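Local coordinates for protein citrate synthase (Metallosphaera sedula, PDB 6ABW) that binds acetyl-CoA and probably catalyses its condensation with oxaloacetate and water to give citrate and CoA in the tricarboxylic acid cycle, at residues Glu159-Glu162 with Lys166-Leu169; Met121-Ala126 with His357-Val362; Phe241-Glu246 with Glu251-Arg256; Ser102-Met107 with Phe342-Ala347; Leu189-Asp194 with Lys281-Tyr286. All coordinates share one frame; numbering follows the deposited sequence.

Contact 1 (Glu159-Glu162 with Lys166-Leu169)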
# COMPACT_ATOMS: atom_id res chain seq x y z
N GLU A 159 0.56 -28.19 1.47
CA GLU A 159 1.38 -29.21 0.81
C GLU A 159 0.74 -29.64 -0.47
O GLU A 159 -0.49 -29.51 -0.63
CB GLU A 159 1.49 -30.42 1.71
CG GLU A 159 2.01 -30.00 3.04
CD GLU A 159 2.47 -31.15 3.88
OE1 GLU A 159 1.73 -32.16 4.02
OE2 GLU A 159 3.57 -31.00 4.42
N PRO A 160 1.55 -30.19 -1.39
CA PRO A 160 1.02 -30.69 -2.63
C PRO A 160 -0.17 -31.61 -2.46
O PRO A 160 -0.28 -32.35 -1.48
CB PRO A 160 2.18 -31.47 -3.22
CG PRO A 160 3.36 -30.84 -2.61
CD PRO A 160 2.94 -30.66 -1.19
N SER A 161 -1.12 -31.51 -3.37
CA SER A 161 -2.32 -32.37 -3.38
C SER A 161 -2.84 -32.33 -4.76
O SER A 161 -2.24 -31.74 -5.67
CB SER A 161 -3.39 -31.94 -2.32
OG SER A 161 -4.17 -30.82 -2.75
N GLU A 162 -4.01 -32.89 -4.93
CA GLU A 162 -4.72 -32.86 -6.22
C GLU A 162 -5.15 -31.50 -6.70
O GLU A 162 -5.36 -31.32 -7.90
CB GLU A 162 -5.90 -33.87 -6.19
CG GLU A 162 -5.25 -35.30 -6.23
CD GLU A 162 -6.15 -36.47 -5.88
OE1 GLU A 162 -5.99 -37.07 -4.78
OE2 GLU A 162 -7.01 -36.82 -6.73
N LYS A 166 -7.85 -27.83 -2.56
CA LYS A 166 -7.69 -28.86 -1.54
C LYS A 166 -6.51 -28.61 -0.57
O LYS A 166 -6.68 -28.74 0.63
CB LYS A 166 -7.56 -30.27 -2.19
CG LYS A 166 -7.66 -31.34 -1.16
CD LYS A 166 -7.49 -32.69 -1.85
CE LYS A 166 -7.48 -33.78 -0.78
NZ LYS A 166 -7.72 -35.11 -1.46
N SER A 167 -5.39 -28.20 -1.10
CA SER A 167 -4.20 -27.88 -0.28
C SER A 167 -4.48 -26.75 0.70
O SER A 167 -4.08 -26.82 1.90
CB SER A 167 -3.00 -27.55 -1.15
OG SER A 167 -2.59 -28.67 -1.93
N PHE A 168 -5.25 -25.76 0.23
CA PHE A 168 -5.63 -24.60 1.06
C PHE A 168 -6.58 -25.02 2.20
O PHE A 168 -6.39 -24.71 3.40
CB PHE A 168 -6.21 -23.47 0.15
CG PHE A 168 -6.80 -22.37 0.96
CD1 PHE A 168 -5.96 -21.61 1.79
CD2 PHE A 168 -8.20 -22.12 1.00
CE1 PHE A 168 -6.47 -20.60 2.59
CE2 PHE A 168 -8.71 -21.11 1.81
CZ PHE A 168 -7.84 -20.33 2.59
N LEU A 169 -7.60 -25.84 1.87
CA LEU A 169 -8.52 -26.32 2.88
C LEU A 169 -7.88 -27.26 3.90
O LEU A 169 -8.17 -27.17 5.08
CB LEU A 169 -9.72 -26.99 2.25
CG LEU A 169 -10.68 -26.14 1.42
CD1 LEU A 169 -11.67 -27.05 0.71
CD2 LEU A 169 -11.39 -25.11 2.26
O HOH W 1 -2.21 -28.84 2.48
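Ser167 of helix 164-173 and Ser161 of the loop before it are hydrogen-bonded through their hydroxyls. The loop, Glu159-Glu162, folds back onto the helix it leads into. Ser161 OG also bonds to the backbone N of Ser163, which makes an ST turn just ahead of the helix. The Ser167 side chain can be followed outward. Its CB lies 3.2 Å from Glu159 O. Its OG stands anti to its own carbonyl carbon (chi1 -64°), and this turns the hydroxyl toward the loop. There OG donates to Glu159 O at 2.6 Å, with the donor tilted 21° from the carbonyl plane. The same OG accepts from Ser161 OG at 2.8 Å. One buried hydroxyl therefore holds two points of the loop. Replacing Ser167 with an alanine would probably leave Glu159 O without this donor and the Ser161 hydroxyl without its acceptor. Lys166 packs its methylene chain beside Ser161; Lys166 CB sits 3.5 Å from Ser161 OG. At the far end, Lys166 NZ is 4.2 Å from Glu162 OE1, too far for a salt bridge, so any attraction is probably modest. On the other flank a water joins the two backbones. It accepts from Glu159 N at 3.0 Å and donates to Ser167 O at 2.8 Å.

Contact 2 (Met121-Ala126 with His357-Val362)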
# COMPACT_ATOMS: atom_id res chain seq x y z
N MET A 121 11.36 -8.94 -6.27
CA MET A 121 12.35 -8.84 -7.35
C MET A 121 11.95 -7.75 -8.34
O MET A 121 10.76 -7.39 -8.44
CB MET A 121 12.42 -10.18 -8.11
CG MET A 121 13.00 -11.34 -7.35
SD MET A 121 14.77 -11.04 -7.10
CE MET A 121 15.33 -11.58 -8.75
N PRO A 122 12.91 -7.27 -9.15
CA PRO A 122 12.54 -6.21 -10.08
C PRO A 122 11.62 -6.75 -11.21
O PRO A 122 11.61 -7.93 -11.53
CB PRO A 122 13.90 -5.74 -10.68
CG PRO A 122 14.94 -6.27 -9.77
CD PRO A 122 14.37 -7.47 -9.06
N TRP A 123 10.91 -5.83 -11.83
CA TRP A 123 10.10 -6.20 -12.99
C TRP A 123 11.03 -6.72 -14.08
O TRP A 123 12.12 -6.20 -14.28
CB TRP A 123 9.30 -5.00 -13.43
CG TRP A 123 8.22 -4.75 -12.44
CD1 TRP A 123 8.27 -4.03 -11.29
CD2 TRP A 123 6.93 -5.38 -12.46
NE1 TRP A 123 7.08 -4.16 -10.59
CE2 TRP A 123 6.23 -4.95 -11.31
CE3 TRP A 123 6.29 -6.22 -13.38
CZ2 TRP A 123 4.92 -5.37 -11.05
CZ3 TRP A 123 4.99 -6.62 -13.12
CH2 TRP A 123 4.34 -6.20 -11.96
N ASN A 124 10.61 -7.80 -14.69
CA ASN A 124 11.36 -8.51 -15.76
C ASN A 124 10.36 -9.28 -16.63
O ASN A 124 9.76 -10.24 -16.17
CB ASN A 124 12.40 -9.43 -15.09
CG ASN A 124 13.22 -10.14 -16.12
OD1 ASN A 124 13.68 -9.49 -17.02
ND2 ASN A 124 13.36 -11.40 -16.01
N LYS A 125 10.19 -8.89 -17.89
CA LYS A 125 9.21 -9.59 -18.75
C LYS A 125 9.24 -11.09 -18.72
O LYS A 125 8.20 -11.71 -18.65
CB LYS A 125 9.30 -9.17 -20.21
CG LYS A 125 8.67 -7.84 -20.53
CD LYS A 125 8.46 -7.71 -22.05
CE LYS A 125 7.75 -6.41 -22.41
NZ LYS A 125 6.32 -6.63 -22.81
N ALA A 126 10.42 -11.72 -18.74
CA ALA A 126 10.54 -13.17 -18.75
C ALA A 126 10.10 -13.91 -17.49
O ALA A 126 9.73 -15.05 -17.57
CB ALA A 126 11.95 -13.62 -19.07
N HIS A 357 -3.42 -7.67 -13.47
CA HIS A 357 -3.57 -6.26 -13.87
C HIS A 357 -2.26 -5.48 -13.82
O HIS A 357 -1.99 -4.67 -14.69
CB HIS A 357 -4.60 -5.52 -13.05
CG HIS A 357 -6.00 -5.72 -13.52
ND1 HIS A 357 -6.53 -4.97 -14.54
CD2 HIS A 357 -7.01 -6.50 -13.06
CE1 HIS A 357 -7.78 -5.38 -14.78
NE2 HIS A 357 -8.10 -6.29 -13.88
N VAL A 358 -1.45 -5.70 -12.80
CA VAL A 358 -0.23 -4.95 -12.70
C VAL A 358 0.77 -5.42 -13.78
O VAL A 358 1.44 -4.56 -14.35
CB VAL A 358 0.43 -4.89 -11.31
CG1 VAL A 358 -0.53 -4.16 -10.36
CG2 VAL A 358 0.82 -6.23 -10.76
N ILE A 359 0.78 -6.70 -14.10
CA ILE A 359 1.69 -7.24 -15.13
C ILE A 359 1.30 -6.62 -16.46
O ILE A 359 2.14 -6.11 -17.17
CB ILE A 359 1.72 -8.74 -15.18
CG1 ILE A 359 2.37 -9.29 -13.95
CG2 ILE A 359 2.45 -9.24 -16.47
CD1 ILE A 359 2.25 -10.74 -13.77
N GLU A 360 0.00 -6.59 -16.76
CA GLU A 360 -0.50 -5.95 -18.00
C GLU A 360 -0.12 -4.52 -18.07
O GLU A 360 0.36 -4.00 -19.12
CB GLU A 360 -2.03 -5.98 -18.06
CG GLU A 360 -2.67 -6.90 -19.02
CD GLU A 360 -4.21 -6.65 -19.14
OE1 GLU A 360 -4.76 -7.19 -20.13
OE2 GLU A 360 -4.85 -5.95 -18.27
N TYR A 361 -0.30 -3.82 -16.94
CA TYR A 361 0.02 -2.43 -16.87
C TYR A 361 1.51 -2.11 -17.06
O TYR A 361 1.85 -1.20 -17.84
CB TYR A 361 -0.54 -1.83 -15.57
CG TYR A 361 -0.36 -0.35 -15.49
CD1 TYR A 361 -1.24 0.51 -16.14
CD2 TYR A 361 0.69 0.18 -14.78
CE1 TYR A 361 -1.06 1.90 -16.04
CE2 TYR A 361 0.90 1.54 -14.69
CZ TYR A 361 0.03 2.41 -15.32
OH TYR A 361 0.30 3.79 -15.19
N VAL A 362 2.38 -2.82 -16.35
CA VAL A 362 3.81 -2.54 -16.40
C VAL A 362 4.30 -2.90 -17.83
O VAL A 362 5.12 -2.14 -18.41
CB VAL A 362 4.59 -3.32 -15.34
CG1 VAL A 362 6.07 -3.24 -15.57
CG2 VAL A 362 4.29 -2.80 -13.89
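Trp123 makes every close contact that the 121-126 loop has with 357-362. The first kind is CH-pi. Val362 CG2 sits over the six-membered ring of Trp123, 3.7 Å from its centroid and only 3° off the ring normal. Val362 CG1 lies over the same ring system, 3.7 Å from Trp123 CE3. With CG1 anti to its backbone N (chi1 168°), Val362 lays both methyls on the indole. The second kind is apolar contact at the ring edge. Val358 CG2 meets Trp123 CH2 in the ring plane at 3.7 Å. Ile359 CG1 approaches Trp123 CZ3 near that plane, at 3.8 Å. Val358 and Val362 are one helical turn apart, so the indole is wedged against one side of helix 342-365. This is loop-to-helix packing within the mostly helical fold of citrate synthase. The loop joins helices 104-119 and 128-151, and the tryptophan carries it onto the late part of the long helix. Polar bonding comes from outside these segments. Trp123 NE1 donates to Ser212 O, next to helix 214-225. Ile214 of that helix also touches Trp123, Val358 and Ile359.

Contact 3 (Phe241-Glu246 with Glu251-Arg256)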
# COMPACT_ATOMS: atom_id res chain seq x y z
N PHE A 241 -27.98 -12.58 8.14
CA PHE A 241 -28.46 -13.94 8.41
C PHE A 241 -28.23 -14.32 9.87
O PHE A 241 -29.05 -14.98 10.52
CB PHE A 241 -27.86 -15.01 7.51
CG PHE A 241 -27.71 -14.62 6.05
CD1 PHE A 241 -28.66 -13.80 5.40
CD2 PHE A 241 -26.62 -15.02 5.32
CE1 PHE A 241 -28.50 -13.41 4.08
CE2 PHE A 241 -26.45 -14.66 4.00
CZ PHE A 241 -27.38 -13.85 3.35
N VAL A 242 -27.09 -13.90 10.38
CA VAL A 242 -26.76 -14.17 11.76
C VAL A 242 -27.74 -13.48 12.73
O VAL A 242 -28.24 -14.11 13.66
CB VAL A 242 -25.34 -13.74 12.09
CG1 VAL A 242 -25.04 -13.92 13.60
CG2 VAL A 242 -24.36 -14.52 11.23
N GLU A 243 -28.09 -12.25 12.42
CA GLU A 243 -29.02 -11.49 13.20
C GLU A 243 -30.44 -12.10 13.16
O GLU A 243 -31.17 -12.10 14.16
CB GLU A 243 -29.01 -10.07 12.64
CG GLU A 243 -29.87 -9.02 13.33
CD GLU A 243 -29.45 -7.64 12.86
OE1 GLU A 243 -28.26 -7.29 13.04
OE2 GLU A 243 -30.27 -6.94 12.23
N ILE A 244 -30.83 -12.58 12.00
CA ILE A 244 -32.12 -13.28 11.85
C ILE A 244 -32.12 -14.56 12.71
O ILE A 244 -33.09 -14.80 13.47
CB ILE A 244 -32.45 -13.55 10.38
CG1 ILE A 244 -32.67 -12.24 9.64
CG2 ILE A 244 -33.66 -14.47 10.24
CD1 ILE A 244 -32.56 -12.37 8.15
N GLY A 245 -31.05 -15.35 12.66
CA GLY A 245 -30.89 -16.47 13.59
C GLY A 245 -31.57 -17.74 13.22
O GLY A 245 -30.95 -18.78 13.22
N GLU A 246 -32.85 -17.69 12.85
CA GLU A 246 -33.68 -18.88 12.53
C GLU A 246 -34.57 -18.56 11.32
O GLU A 246 -35.04 -17.41 11.23
CB GLU A 246 -34.59 -19.23 13.70
CG GLU A 246 -33.88 -19.54 14.99
CD GLU A 246 -33.08 -20.85 14.93
OE1 GLU A 246 -33.41 -21.68 14.06
OE2 GLU A 246 -32.13 -21.07 15.75
N GLU A 251 -39.05 -13.27 7.79
CA GLU A 251 -40.08 -12.32 7.37
C GLU A 251 -40.23 -11.15 8.30
O GLU A 251 -40.32 -10.01 7.86
CB GLU A 251 -41.45 -13.00 7.25
CG GLU A 251 -41.56 -13.74 5.94
CD GLU A 251 -42.95 -14.38 5.66
OE1 GLU A 251 -44.00 -14.06 6.35
OE2 GLU A 251 -42.93 -15.17 4.65
N SER A 252 -40.19 -11.43 9.60
CA SER A 252 -40.27 -10.38 10.60
C SER A 252 -39.09 -9.40 10.55
O SER A 252 -39.31 -8.17 10.58
CB SER A 252 -40.46 -10.96 12.04
OG SER A 252 -40.32 -9.94 13.01
N TRP A 253 -37.86 -9.93 10.45
CA TRP A 253 -36.71 -9.11 10.28
C TRP A 253 -36.84 -8.22 9.02
O TRP A 253 -36.51 -7.04 9.07
CB TRP A 253 -35.47 -9.97 10.20
CG TRP A 253 -34.17 -9.24 10.08
CD1 TRP A 253 -33.29 -8.95 11.08
CD2 TRP A 253 -33.56 -8.80 8.85
NE1 TRP A 253 -32.21 -8.27 10.57
CE2 TRP A 253 -32.34 -8.19 9.20
CE3 TRP A 253 -33.94 -8.85 7.48
CZ2 TRP A 253 -31.47 -7.67 8.25
CZ3 TRP A 253 -33.08 -8.31 6.53
CH2 TRP A 253 -31.86 -7.70 6.91
N PHE A 254 -37.27 -8.82 7.94
CA PHE A 254 -37.40 -8.09 6.64
C PHE A 254 -38.48 -7.00 6.81
O PHE A 254 -38.25 -5.85 6.40
CB PHE A 254 -37.80 -9.03 5.51
CG PHE A 254 -37.75 -8.41 4.13
CD1 PHE A 254 -36.58 -8.35 3.38
CD2 PHE A 254 -38.90 -7.95 3.53
CE1 PHE A 254 -36.57 -7.76 2.07
CE2 PHE A 254 -38.89 -7.43 2.24
CZ PHE A 254 -37.72 -7.32 1.52
N LYS A 255 -39.62 -7.34 7.42
CA LYS A 255 -40.67 -6.31 7.71
C LYS A 255 -40.16 -5.11 8.52
O LYS A 255 -40.34 -3.92 8.15
CB LYS A 255 -41.89 -6.97 8.33
CG LYS A 255 -43.07 -6.02 8.64
CD LYS A 255 -43.46 -5.14 7.45
CE LYS A 255 -44.65 -4.22 7.77
NZ LYS A 255 -45.90 -4.97 7.64
N ARG A 256 -39.43 -5.41 9.58
CA ARG A 256 -38.92 -4.39 10.49
C ARG A 256 -37.75 -3.57 9.92
O ARG A 256 -37.81 -2.36 9.91
CB ARG A 256 -38.61 -5.08 11.86
CG ARG A 256 -39.86 -5.80 12.50
CD ARG A 256 -39.55 -6.82 13.63
NE ARG A 256 -38.20 -6.60 14.14
CZ ARG A 256 -37.16 -7.45 14.05
NH1 ARG A 256 -35.97 -7.04 14.48
NH2 ARG A 256 -37.26 -8.70 13.58
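Trp253 NE1 donates to Glu243 OE2 at 2.9 Å, and the bond is nearly straight, with an N-H...O angle of 169°. The oxygen lies in the plane of the indole, at its edge. It is met on its anti side, and the indole N is 32° out of the carboxylate plane. The Glu243 chain is extended, with CG anti to the backbone N (chi1 -177°), so the carboxylate reaches the ring edge. Ile244, the next residue, works on a face instead. Its CG1 lies over the five-membered ring of Trp253, 3.6 Å from the centroid, in a CH-pi contact offset toward the rim. Ile244 CG1 comes within 3.4 Å of Trp253 CG. Ile244 CD1 lies over the same face near CD2 and CE3, 3.8 Å from Trp253 CD2. The two segments belong to consecutive helices, 233-244 and 250-260, joined by a short turn. Gly245, with positive phi, is the first residue past the end of helix 233-244. Trp253 also comes within about 4 Å, side chain to side chain, of Leu265, which binds acetyl-CoA. A phenylalanine in place of Trp253 would probably leave Glu243 OE2 without its indole N-H partner. Arg256 NH1 is 6.1 Å from Glu243 OE2, so its charge could at most favour the carboxylate from a distance. The bond lets a largely buried indole satisfy its one polar hydrogen with an acceptor from an exposed glutamate.

Contact 4 (Ser102-Met107 with Phe342-Ala347)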
# COMPACT_ATOMS: atom_id res chain seq x y z
N SER A 102 -6.89 -8.91 15.68
CA SER A 102 -6.60 -7.93 14.59
C SER A 102 -7.41 -8.28 13.34
O SER A 102 -7.72 -9.44 13.11
CB SER A 102 -5.13 -7.97 14.16
OG SER A 102 -4.27 -7.91 15.25
N ASP A 103 -7.74 -7.26 12.56
CA ASP A 103 -8.43 -7.47 11.29
C ASP A 103 -7.60 -8.45 10.41
O ASP A 103 -6.38 -8.28 10.26
CB ASP A 103 -8.57 -6.13 10.61
CG ASP A 103 -9.39 -6.20 9.34
OD1 ASP A 103 -9.21 -7.11 8.54
OD2 ASP A 103 -10.27 -5.34 9.13
N ALA A 104 -8.23 -9.49 9.88
CA ALA A 104 -7.51 -10.49 9.12
C ALA A 104 -6.83 -9.90 7.86
O ALA A 104 -5.76 -10.31 7.52
CB ALA A 104 -8.43 -11.64 8.77
N VAL A 105 -7.46 -8.94 7.18
CA VAL A 105 -6.87 -8.34 6.02
C VAL A 105 -5.57 -7.59 6.40
O VAL A 105 -4.58 -7.63 5.67
CB VAL A 105 -7.89 -7.44 5.29
CG1 VAL A 105 -7.21 -6.61 4.16
CG2 VAL A 105 -8.97 -8.34 4.75
N GLY A 106 -5.56 -6.97 7.60
CA GLY A 106 -4.40 -6.30 8.17
C GLY A 106 -3.25 -7.27 8.46
O GLY A 106 -2.07 -6.98 8.22
N MET A 107 -3.60 -8.44 8.97
CA MET A 107 -2.60 -9.46 9.15
C MET A 107 -2.00 -9.91 7.81
O MET A 107 -0.79 -10.12 7.67
CB MET A 107 -3.23 -10.63 9.91
CG MET A 107 -3.73 -10.22 11.27
SD MET A 107 -4.54 -11.57 12.18
CE MET A 107 -3.21 -12.64 12.33
N PHE A 342 -14.00 -13.59 5.82
CA PHE A 342 -14.55 -13.56 4.48
C PHE A 342 -13.85 -12.62 3.45
O PHE A 342 -13.63 -13.00 2.31
CB PHE A 342 -16.04 -13.28 4.50
CG PHE A 342 -16.92 -14.31 5.19
CD1 PHE A 342 -16.47 -15.53 5.57
CD2 PHE A 342 -18.27 -13.99 5.37
CE1 PHE A 342 -17.35 -16.43 6.20
CE2 PHE A 342 -19.16 -14.85 5.96
CZ PHE A 342 -18.69 -16.10 6.38
N THR A 343 -13.49 -11.43 3.90
CA THR A 343 -12.79 -10.52 3.02
C THR A 343 -11.37 -11.03 2.69
O THR A 343 -10.87 -10.76 1.61
CB THR A 343 -12.82 -9.07 3.56
OG1 THR A 343 -14.21 -8.64 3.50
CG2 THR A 343 -12.01 -8.13 2.68
N SER A 344 -10.71 -11.72 3.64
CA SER A 344 -9.41 -12.36 3.39
C SER A 344 -9.51 -13.45 2.32
O SER A 344 -8.57 -13.63 1.51
CB SER A 344 -8.80 -12.91 4.70
OG SER A 344 -8.42 -11.84 5.51
N LEU A 345 -10.65 -14.16 2.28
CA LEU A 345 -10.90 -15.19 1.27
C LEU A 345 -11.13 -14.58 -0.09
O LEU A 345 -10.64 -15.08 -1.10
CB LEU A 345 -12.03 -16.14 1.67
CG LEU A 345 -11.73 -16.93 2.92
CD1 LEU A 345 -13.04 -17.41 3.56
CD2 LEU A 345 -10.82 -18.09 2.53
N PHE A 346 -11.86 -13.47 -0.12
CA PHE A 346 -11.92 -12.63 -1.30
C PHE A 346 -10.51 -12.27 -1.77
O PHE A 346 -10.18 -12.38 -2.99
CB PHE A 346 -12.78 -11.35 -1.02
CG PHE A 346 -12.65 -10.28 -2.06
CD1 PHE A 346 -13.51 -10.26 -3.17
CD2 PHE A 346 -11.68 -9.33 -1.98
CE1 PHE A 346 -13.39 -9.28 -4.13
CE2 PHE A 346 -11.51 -8.37 -2.97
CZ PHE A 346 -12.34 -8.35 -4.06
N ALA A 347 -9.69 -11.76 -0.86
CA ALA A 347 -8.35 -11.29 -1.20
C ALA A 347 -7.50 -12.44 -1.79
O ALA A 347 -6.73 -12.23 -2.70
CB ALA A 347 -7.66 -10.67 0.01
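Ser344 OG faces the first turn of helix 104-119. This OG lies 3.3 Å from Ala104 CB and 3.4 Å from Ala104 C. Val105 stands beside it. Its CG2 reaches over to the same oxygen at 3.6 Å and to Thr343 CG2 at 3.7 Å. The Val105 and Thr343 side chains meet at a slant, methyl to methyl. Thr343 divides its work: CG2, anti to the backbone N, faces Val105, while OG1 bonds to Glu235 and Gly232. The side chains here are small, and the backbones come close, with Val105 CA only 5.4 Å from Ser344 CA. The start of helix 104-119 is thus packed against the start of helix 342-365, in the buried interior of the helical citrate synthase fold. Met108, a turn further on, also touches Ser344. Asp103 is the N-cap of its helix. Its OD1 accepts from Val105 N at 2.9 Å, nearly along the C-O axis. Ser344 OG is 3.5 Å from that same N, but at a poor angle, and makes no hydrogen bond with it. The contact therefore holds by close van der Waals packing. The N-H of Val105 is satisfied by the Asp103 cap within its own segment, and the threonine hydroxyl turns to partners elsewhere.

Contact 5 (Leu189-Asp194 with Lys281-Tyr286)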
# COMPACT_ATOMS: atom_id res chain seq x y z
N LEU A 189 -12.72 -19.38 -5.56
CA LEU A 189 -11.46 -18.81 -6.04
C LEU A 189 -11.55 -18.32 -7.44
O LEU A 189 -11.00 -17.27 -7.76
CB LEU A 189 -10.33 -19.81 -6.00
CG LEU A 189 -9.94 -20.20 -4.61
CD1 LEU A 189 -9.12 -21.47 -4.60
CD2 LEU A 189 -9.16 -19.03 -4.02
N ILE A 190 -12.25 -19.04 -8.30
CA ILE A 190 -12.45 -18.51 -9.67
C ILE A 190 -13.40 -17.30 -9.69
O ILE A 190 -13.14 -16.30 -10.39
CB ILE A 190 -13.02 -19.62 -10.60
CG1 ILE A 190 -11.95 -20.74 -10.80
CG2 ILE A 190 -13.42 -19.03 -11.95
CD1 ILE A 190 -12.52 -22.02 -11.37
N LEU A 191 -14.46 -17.40 -8.89
CA LEU A 191 -15.54 -16.41 -8.94
C LEU A 191 -15.09 -15.00 -8.55
O LEU A 191 -15.57 -14.00 -9.09
CB LEU A 191 -16.72 -16.87 -8.07
CG LEU A 191 -17.61 -18.01 -8.61
CD1 LEU A 191 -18.55 -18.64 -7.61
CD2 LEU A 191 -18.40 -17.54 -9.84
N TYR A 192 -14.21 -14.91 -7.56
CA TYR A 192 -13.72 -13.68 -7.04
C TYR A 192 -12.41 -13.16 -7.69
O TYR A 192 -11.88 -12.12 -7.25
CB TYR A 192 -13.63 -13.77 -5.50
CG TYR A 192 -14.83 -13.39 -4.67
CD1 TYR A 192 -15.70 -12.33 -5.05
CD2 TYR A 192 -15.06 -13.96 -3.44
CE1 TYR A 192 -16.71 -11.90 -4.23
CE2 TYR A 192 -16.09 -13.54 -2.62
CZ TYR A 192 -16.93 -12.50 -3.03
OH TYR A 192 -17.94 -12.04 -2.18
N ALA A 193 -11.91 -13.85 -8.76
CA ALA A 193 -10.56 -13.61 -9.22
C ALA A 193 -10.38 -12.19 -9.75
O ALA A 193 -9.33 -11.62 -9.51
CB ALA A 193 -10.09 -14.63 -10.23
N ASP A 194 -11.32 -11.64 -10.51
CA ASP A 194 -11.17 -10.30 -11.01
C ASP A 194 -12.52 -9.66 -11.34
O ASP A 194 -13.42 -10.38 -11.76
CB ASP A 194 -10.35 -10.24 -12.33
CG ASP A 194 -9.89 -8.80 -12.62
OD1 ASP A 194 -9.41 -8.07 -11.66
OD2 ASP A 194 -10.11 -8.31 -13.75
N LYS A 281 -25.50 -16.53 -8.83
CA LYS A 281 -26.14 -17.78 -9.11
C LYS A 281 -25.21 -18.99 -8.91
O LYS A 281 -25.63 -20.10 -8.51
CB LYS A 281 -26.60 -17.77 -10.57
CG LYS A 281 -27.65 -16.73 -10.82
CD LYS A 281 -28.13 -16.72 -12.26
CE LYS A 281 -27.12 -16.12 -13.20
NZ LYS A 281 -27.70 -15.00 -14.01
N ILE A 282 -23.93 -18.76 -9.16
CA ILE A 282 -22.96 -19.84 -9.02
C ILE A 282 -22.64 -20.04 -7.56
O ILE A 282 -22.63 -21.20 -7.07
CB ILE A 282 -21.73 -19.59 -9.89
CG1 ILE A 282 -22.14 -19.41 -11.32
CG2 ILE A 282 -20.79 -20.77 -9.76
CD1 ILE A 282 -21.13 -18.80 -12.25
N PHE A 283 -22.37 -18.95 -6.83
CA PHE A 283 -22.20 -19.12 -5.36
C PHE A 283 -23.42 -19.86 -4.75
O PHE A 283 -23.26 -20.77 -3.90
CB PHE A 283 -22.01 -17.80 -4.67
CG PHE A 283 -20.61 -17.31 -4.64
CD1 PHE A 283 -19.65 -17.99 -3.92
CD2 PHE A 283 -20.22 -16.19 -5.33
CE1 PHE A 283 -18.33 -17.57 -3.87
CE2 PHE A 283 -18.91 -15.75 -5.29
CZ PHE A 283 -17.94 -16.46 -4.56
N LYS A 284 -24.63 -19.51 -5.21
CA LYS A 284 -25.81 -20.18 -4.67
C LYS A 284 -25.80 -21.69 -4.86
O LYS A 284 -26.08 -22.46 -3.92
CB LYS A 284 -27.07 -19.58 -5.27
CG LYS A 284 -28.31 -20.18 -4.59
CD LYS A 284 -29.56 -19.60 -5.12
CE LYS A 284 -30.75 -20.28 -4.43
NZ LYS A 284 -31.98 -19.67 -5.01
N LYS A 285 -25.47 -22.11 -6.06
CA LYS A 285 -25.41 -23.52 -6.45
C LYS A 285 -24.51 -24.27 -5.51
O LYS A 285 -24.88 -25.32 -4.97
CB LYS A 285 -24.88 -23.59 -7.85
CG LYS A 285 -24.62 -24.97 -8.45
CD LYS A 285 -23.97 -24.72 -9.83
CE LYS A 285 -24.27 -25.77 -10.89
NZ LYS A 285 -23.43 -26.95 -10.64
N TYR A 286 -23.31 -23.70 -5.26
CA TYR A 286 -22.34 -24.36 -4.45
C TYR A 286 -22.67 -24.28 -2.99
O TYR A 286 -22.35 -25.19 -2.28
CB TYR A 286 -20.89 -23.90 -4.78
CG TYR A 286 -20.45 -24.48 -6.10
CD1 TYR A 286 -20.04 -25.84 -6.20
CD2 TYR A 286 -20.54 -23.77 -7.22
CE1 TYR A 286 -19.68 -26.36 -7.42
CE2 TYR A 286 -20.19 -24.29 -8.44
CZ TYR A 286 -19.77 -25.60 -8.54
OH TYR A 286 -19.48 -26.04 -9.84
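Leu191 and Phe283 form the tight part of this contact. Leu191 CD1 sits over the centre of the Phe283 ring, 3.6 Å from the centroid and 5° off its normal. Leu191 CB presses on the same ring, 3.7 Å from Phe283 CE2. Ile282 packs on both leucine methyls: its CG2 lies 3.8 Å from Leu191 CD1, and its CB and CD1 lie near Leu191 CD2. The leucine thus fits between two neighbouring side chains of helix 278-292. It is the last residue of helix 179-191, so a helix end meets a helix flank. By family likeness, this probably joins the large domain to the small one. The packing is looser at Tyr192. Phe283 turns an edge toward the tyrosine face, with centroids 5.2 Å apart and planes at 54°. The nearest atoms, Phe283 CZ and Tyr192 CE2, are 4.0 Å apart. Beyond that ring, Tyr192 OH bonds to Asp325, a predicted active-site residue, and to Ser328.

Overall arrangement
From the N terminus, contact 4 opens first at 102-107, then contact 2 at 121-126. Contact 1 opens and closes locally at 159-169. Contact 5 opens at 189-194 and closes at 281-286, with local contact 3 inside its loop. Contact 4 closes at 342-347 and joins the starts of helices 104-119 and 342-365. Contact 2 closes at 357-362 and ties the 121-126 loop to the same long helix, so the two cross. Contacts 1, 3 and 5 are nested within both. Contact 5 joins helices 179-191 and 278-292. Phe168 of contact 1 packs on Leu345 of contact 4, and Phe346 of contact 4 on Tyr192 of contact 5. Asp194 of contact 5 probably hydrogen-bonds His357 of contact 2.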